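Local coordinates for Gp15 protein (Listeria phage PSA, PDB 6R5W), which serves as the homotrimeric receptor binding protein of the phage, recognising the Listeria host cell through what is probably its C-terminal head, at the interface of chains A and B. Coordinates in Å, arbitrary orientation; residue numbers count along the deposited sequence, not the author numbering. Chains: chain A/B, Gp15 protein.

The interface of chains A and B. Residues chain A 128-130; chain B 123, 138, 140, 150.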
ATOM      1  N   GLN A 128      11.421  -0.181  29.021  1.00 27.51           N
ATOM      2  CA  GLN A 128      12.406  -1.143  29.478  1.00 27.97           C
ATOM      3  C   GLN A 128      11.658  -2.393  29.954  1.00 28.75           C
ATOM      4  O   GLN A 128      10.441  -2.379  30.204  1.00 32.42           O
ATOM      5  CB  GLN A 128      13.290  -0.578  30.607  1.00 31.43           C
ATOM      6  CG  GLN A 128      14.091   0.618  30.181  1.00 30.35           C
ATOM      7  CD  GLN A 128      15.249   0.922  31.218  1.00 28.79           C
ATOM      8  OE1 GLN A 128      14.994   1.569  32.255  1.00 30.75           O
ATOM      9  NE2 GLN A 128      16.407   0.415  30.948  1.00 29.22           N
ATOM     10  N   GLN A 129      12.419  -3.461  30.073  1.00 32.12           N
ATOM     11  CA  GLN A 129      11.898  -4.777  30.433  1.00 32.85           C
ATOM     12  C   GLN A 129      11.698  -4.904  31.935  1.00 32.78           C
ATOM     13  O   GLN A 129      12.442  -5.582  32.637  1.00 38.65           O
ATOM     14  CB  GLN A 129      12.862  -5.781  29.867  1.00 30.46           C
ATOM     15  CG  GLN A 129      12.396  -7.288  30.040  1.00 33.90           C
ATOM     16  CD  GLN A 129      13.366  -8.270  29.491  1.00 34.40           C
ATOM     17  OE1 GLN A 129      14.004  -8.070  28.478  1.00 33.75           O
ATOM     18  NE2 GLN A 129      13.577  -9.351  30.258  1.00 37.87           N
ATOM     19  N   SER A 130      10.672  -4.215  32.435  1.00 33.23           N
ATOM     20  CA  SER A 130      10.503  -4.063  33.866  1.00 35.18           C
ATOM     21  C   SER A 130       9.079  -3.784  34.277  1.00 39.25           C
ATOM     22  O   SER A 130       8.327  -3.090  33.588  1.00 37.36           O
ATOM     23  CB  SER A 130      11.426  -2.928  34.396  1.00 37.57           C
ATOM     24  OG  SER A 130      11.100  -2.572  35.751  1.00 36.14           O
TER
ATOM     25  N   LEU B 123       8.248  -4.885  23.519  1.00 27.70           N
ATOM     26  CA  LEU B 123       8.080  -3.947  24.619  1.00 28.36           C
ATOM     27  C   LEU B 123       7.630  -2.580  24.098  1.00 26.32           C
ATOM     28  O   LEU B 123       8.260  -2.029  23.182  1.00 30.37           O
ATOM     29  CB  LEU B 123       9.422  -3.770  25.359  1.00 30.24           C
ATOM     30  CG  LEU B 123      10.193  -5.027  25.716  1.00 34.77           C
ATOM     31  CD1 LEU B 123      11.350  -4.642  26.673  1.00 30.48           C
ATOM     32  CD2 LEU B 123       9.324  -6.086  26.354  1.00 35.06           C
ATOM     33  N   ASN B 138       4.492   0.256  31.054  1.00 26.49           N
ATOM     34  CA  ASN B 138       5.253  -0.697  30.267  1.00 25.50           C
ATOM     35  C   ASN B 138       4.301  -1.834  29.857  1.00 31.15           C
ATOM     36  O   ASN B 138       3.631  -2.438  30.722  1.00 31.40           O
ATOM     37  CB  ASN B 138       6.437  -1.279  31.025  1.00 29.71           C
ATOM     38  CG  ASN B 138       7.596  -0.307  31.117  1.00 32.69           C
ATOM     39  OD1 ASN B 138       7.812   0.511  30.235  1.00 29.49           O
ATOM     40  ND2 ASN B 138       8.367  -0.420  32.188  1.00 33.61           N
ATOM     41  N   TYR B 140       3.952  -5.370  27.506  1.00 28.82           N
ATOM     42  CA  TYR B 140       4.555  -6.465  26.773  1.00 27.56           C
ATOM     43  C   TYR B 140       3.490  -7.053  25.820  1.00 30.84           C
ATOM     44  O   TYR B 140       2.411  -7.438  26.262  1.00 29.38           O
ATOM     45  CB  TYR B 140       5.039  -7.610  27.669  1.00 30.57           C
ATOM     46  CG  TYR B 140       6.218  -7.380  28.603  1.00 34.56           C
ATOM     47  CD1 TYR B 140       6.702  -6.066  28.863  1.00 36.79           C
ATOM     48  CD2 TYR B 140       6.805  -8.434  29.242  1.00 37.10           C
ATOM     49  CE1 TYR B 140       7.753  -5.850  29.699  1.00 36.69           C
ATOM     50  CE2 TYR B 140       7.869  -8.234  30.117  1.00 37.94           C
ATOM     51  CZ  TYR B 140       8.342  -6.931  30.348  1.00 40.73           C
ATOM     52  OH  TYR B 140       9.402  -6.738  31.219  1.00 42.07           O
ATOM     53  N   VAL B 150       2.342  -4.619  32.153  1.00 32.01           N
ATOM     54  CA  VAL B 150       3.167  -5.256  33.196  1.00 30.03           C
ATOM     55  C   VAL B 150       3.491  -4.274  34.330  1.00 35.83           C
ATOM     56  O   VAL B 150       3.785  -4.693  35.451  1.00 35.24           O
ATOM     57  CB  VAL B 150       4.437  -5.898  32.655  1.00 34.05           C
ATOM     58  CG1 VAL B 150       4.122  -6.901  31.503  1.00 34.51           C
ATOM     59  CG2 VAL B 150       5.434  -4.889  32.228  1.00 37.41           C
TER
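B:Asn138 and B:Tyr140, both on strand 136-141 of chain B, reach across to the backbone of A:Gln128 to A:Ser130, a loop segment just beyond strand 122-127 of chain A. The case illustrates how side chains on a strand can read the main chain of a neighbouring subunit. The polar link is made by the side-chain amide nitrogen ND2 of B:Asn138, which donates a hydrogen bond to the carbonyl O of A:Ser130 at 3.0 Å. This bond is bent, 149° at the hydrogen, and the donor lies 30° off the carbonyl plane.

Packing contacts flank this bond. The phenol OH of B:Tyr140 sits over the face of the peptide joining A:Gln129 to A:Ser130, 3.1 Å from the backbone N of A:Ser130; the N-H does not point at it, so the two are closely packed and not hydrogen-bonded. The side chain of A:Gln129 leaves the backbone with CG turned away from N (chi1 -175°) and, extended beyond, crosses the tyrosine at about a right angle, amide and ring planes nearly perpendicular. Its CG comes 4.1 Å from the ring CZ of B:Tyr140. Nearer the backbone, CB of A:Gln129 meets methyl CD1 of B:Leu123 at 3.7 Å.

Within chain B, the tyrosine ring is sandwiched near its rim between CD2 of B:Leu123 on one face and CG1 of B:Val150 on the other, which should limit rotation of the ring and hold its hydroxyl end against the peptide of chain A. The patch thus joins neighbouring head domains of the homotrimer beyond the helical stalk and likely contributes to keeping them in register.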